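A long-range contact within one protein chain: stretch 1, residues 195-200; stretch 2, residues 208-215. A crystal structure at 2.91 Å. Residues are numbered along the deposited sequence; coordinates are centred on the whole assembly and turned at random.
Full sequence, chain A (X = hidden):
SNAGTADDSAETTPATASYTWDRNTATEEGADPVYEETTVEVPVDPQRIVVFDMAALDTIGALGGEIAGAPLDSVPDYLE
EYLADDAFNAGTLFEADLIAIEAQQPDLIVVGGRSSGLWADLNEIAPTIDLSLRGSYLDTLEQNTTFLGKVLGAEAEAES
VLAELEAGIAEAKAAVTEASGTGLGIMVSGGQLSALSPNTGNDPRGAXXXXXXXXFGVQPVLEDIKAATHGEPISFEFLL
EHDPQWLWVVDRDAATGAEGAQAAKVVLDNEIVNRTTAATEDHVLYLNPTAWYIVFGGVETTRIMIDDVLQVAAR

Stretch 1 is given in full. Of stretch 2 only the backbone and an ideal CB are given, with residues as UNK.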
# COMPACT_ATOMS: atom_id res chain seq x y z
N ALA A 195 -9.63 -9.82 11.07
CA ALA A 195 -8.55 -9.40 11.95
C ALA A 195 -7.24 -9.26 11.17
O ALA A 195 -6.83 -10.19 10.45
CB ALA A 195 -8.38 -10.38 13.10
N LEU A 196 -6.59 -8.11 11.31
CA LEU A 196 -5.24 -7.94 10.78
C LEU A 196 -4.19 -8.50 11.74
O LEU A 196 -4.34 -8.46 12.94
CB LEU A 196 -4.94 -6.48 10.51
CG LEU A 196 -5.87 -5.86 9.50
CD1 LEU A 196 -5.45 -4.43 9.24
CD2 LEU A 196 -5.82 -6.69 8.26
N SER A 197 -3.11 -9.01 11.18
CA SER A 197 -2.18 -9.80 11.97
C SER A 197 -0.77 -9.35 11.64
O SER A 197 -0.47 -9.05 10.48
CB SER A 197 -2.38 -11.28 11.61
OG SER A 197 -1.27 -12.06 11.99
N PRO A 198 0.11 -9.28 12.65
CA PRO A 198 1.52 -9.02 12.34
C PRO A 198 2.01 -10.01 11.30
O PRO A 198 1.64 -11.19 11.32
CB PRO A 198 2.23 -9.29 13.67
CG PRO A 198 1.23 -9.09 14.68
CD PRO A 198 -0.10 -9.48 14.09
N ASN A 199 2.82 -9.53 10.37
CA ASN A 199 3.35 -10.37 9.31
C ASN A 199 4.35 -11.36 9.88
O ASN A 199 5.32 -10.97 10.52
CB ASN A 199 4.02 -9.50 8.27
CG ASN A 199 4.20 -10.19 6.94
OD1 ASN A 199 3.67 -11.28 6.72
ND2 ASN A 199 4.94 -9.54 6.04
N THR A 200 4.11 -12.64 9.65
CA THR A 200 5.06 -13.68 10.02
C THR A 200 5.70 -14.23 8.74
O THR A 200 5.01 -14.55 7.76
CB THR A 200 4.37 -14.80 10.84
OG1 THR A 200 3.18 -15.25 10.17
CG2 THR A 200 4.01 -14.29 12.24
N UNK A 208 0.86 -6.14 4.20
CA UNK A 208 -0.11 -5.06 4.28
C UNK A 208 -0.94 -5.09 5.55
O UNK A 208 -1.15 -4.07 6.19
CB UNK A 208 -1.04 -5.11 3.07
N UNK A 209 -1.43 -6.28 5.89
CA UNK A 209 -2.21 -6.40 7.10
C UNK A 209 -1.39 -6.05 8.31
O UNK A 209 -1.86 -5.36 9.20
CB UNK A 209 -2.78 -7.81 7.24
N UNK A 210 -0.14 -6.50 8.32
CA UNK A 210 0.72 -6.32 9.48
C UNK A 210 1.30 -4.94 9.69
O UNK A 210 1.89 -4.67 10.74
CB UNK A 210 1.88 -7.31 9.39
N UNK A 211 1.11 -4.06 8.71
CA UNK A 211 1.69 -2.71 8.72
C UNK A 211 1.55 -1.97 10.05
O UNK A 211 2.51 -1.46 10.61
CB UNK A 211 1.04 -1.87 7.62
N UNK A 212 0.32 -1.93 10.55
CA UNK A 212 0.00 -1.26 11.80
C UNK A 212 0.86 -1.79 12.98
O UNK A 212 1.23 -1.04 13.88
CB UNK A 212 -1.49 -1.44 12.11
N UNK A 213 1.20 -3.08 12.96
CA UNK A 213 1.99 -3.68 14.03
C UNK A 213 3.47 -3.65 13.69
O UNK A 213 4.30 -3.46 14.57
CB UNK A 213 1.54 -5.12 14.29
N UNK A 214 3.79 -3.89 12.42
CA UNK A 214 5.17 -4.15 11.99
C UNK A 214 6.03 -2.89 11.81
O UNK A 214 7.21 -2.88 12.16
CB UNK A 214 5.15 -4.92 10.67
N UNK A 215 5.42 -1.86 11.26
CA UNK A 215 6.05 -0.56 11.05
C UNK A 215 5.82 0.40 12.23
O UNK A 215 6.76 1.02 12.73
CB UNK A 215 5.52 0.07 9.76

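Stretch 1 runs as an extended segment without regular secondary structure past one side of a helix in stretch 2, and the CA atoms of Pro-198 and position 210 come within 4.0 Å. Each position is judged by the direction of its ideal CB and by what stretch 1 presents there.

At position 208 the CA-to-CB bond points away, and the ideal CB has no atom of stretch 1 within 5.5 Å. Stretch 1 therefore sets no requirement, and almost any helix-compatible residue would suit. It is Arg-208, whose side chain comes no nearer than 7.1 Å, from Arg-208 NE to Leu-196 CD2.

Position 209 has helical angles (-63/-41), which any residue could adopt, but its ideal CB points toward stretch 1 and lies 3.4 Å from Leu-196 CD2, with Ser-197 N at 4.1 Å. The space is tight, so glycine fits most easily and alanine would be pressed. The residue is Gly-209, and Leu-196 packs against its backbone, with CB 3.5 Å from Gly-209 O.

Position 210 is the most restrictive. Its ideal CB would sit 2.6 Å from Asn-199 N, a clash, and 3.1 Å from Ser-197 O, so with this backbone only glycine is acceptable. The phi/psi of -76/-8 does not itself demand glycine; the steric evidence does. Gly-210 leaves its CA 3.1 Å from Ser-197 O. The approach of Ser-197 O to Gly-210 N, 3.4 Å, has too poor an angle for a hydrogen bond, so this crossing is a matter of close packing.

Position 211 points away and position 212 sideways, both with ideal CB atoms beyond 5.5 Å of stretch 1, which cannot discriminate among side chains here. They are Leu-211 and Ile-212; the end of the Ile-212 side chain leads away, and neither residue makes a contact across the stretches.

Position 213 points toward stretch 1, its ideal CB 4.0 Å from Pro-198 CG. A proline ring beside it invites an aromatic or aliphatic group, while the carbonyl Leu-196 O, farther along, could accept a hydrogen bond from a long side chain with a terminal donor. Phenylalanine or leucine would meet the first demand; tyrosine can meet both. Tyr-213, with chi1 of -47° (m), places Pro-198 CD over one ring face, 3.9 Å from the centroid and 23° off the normal, a CH-pi contact. Its hydroxyl donates to Leu-196 O near the ring plane, with OH to O at 2.7 Å, and Leu-196 CB lies 4.1 Å from Tyr-213 CE2.

Position 214 also points toward stretch 1, but its ideal CB is 5.2 Å from Asn-199 N, leaving room for a short polar side chain to accept from that amide. Aspartate or asparagine would suit. Asp-214 (chi1 -65°, m) receives the bond: Asn-199 N to Asp-214 OD2 is 3.0 Å, with an N-H...acceptor angle of 159°. Its other oxygen, OD1, lies 3.8 Å from Pro-198 CB.

Position 215 is out of reach, so stretch 1 gives no preference; the side chain of Val-215 comes no nearer than 9.0 Å, from CG2 to Asn-199 CB.

Stretch 2, residues 208-215: RGGLIYDV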
# COMPACT_ATOMS: atom_id res chain seq x y z
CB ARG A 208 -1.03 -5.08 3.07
CG ARG A 208 -1.91 -3.86 2.98
CD ARG A 208 -2.74 -3.89 1.73
NE ARG A 208 -3.64 -5.03 1.74
CZ ARG A 208 -4.18 -5.54 0.63
NH1 ARG A 208 -3.88 -4.98 -0.54
NH2 ARG A 208 -4.99 -6.58 0.70
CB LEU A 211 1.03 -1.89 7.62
CG LEU A 211 1.90 -1.09 6.67
CD1 LEU A 211 2.92 -1.98 6.04
CD2 LEU A 211 0.98 -0.51 5.62
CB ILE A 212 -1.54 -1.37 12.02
CG1 ILE A 212 -2.14 0.01 12.23
CG2 ILE A 212 -1.92 -2.39 13.09
CD1 ILE A 212 -1.67 0.71 13.47
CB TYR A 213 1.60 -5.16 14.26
CG TYR A 213 0.12 -5.47 14.34
CD1 TYR A 213 -0.59 -5.25 15.50
CD2 TYR A 213 -0.55 -6.00 13.25
CE1 TYR A 213 -1.94 -5.53 15.58
CE2 TYR A 213 -1.90 -6.28 13.31
CZ TYR A 213 -2.59 -6.05 14.48
OH TYR A 213 -3.93 -6.33 14.55
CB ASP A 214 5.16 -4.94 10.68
CG ASP A 214 4.55 -6.33 10.84
OD1 ASP A 214 4.67 -6.93 11.94
OD2 ASP A 214 3.96 -6.82 9.85
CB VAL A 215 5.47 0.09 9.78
CG1 VAL A 215 5.91 1.55 9.66
CG2 VAL A 215 5.83 -0.72 8.57
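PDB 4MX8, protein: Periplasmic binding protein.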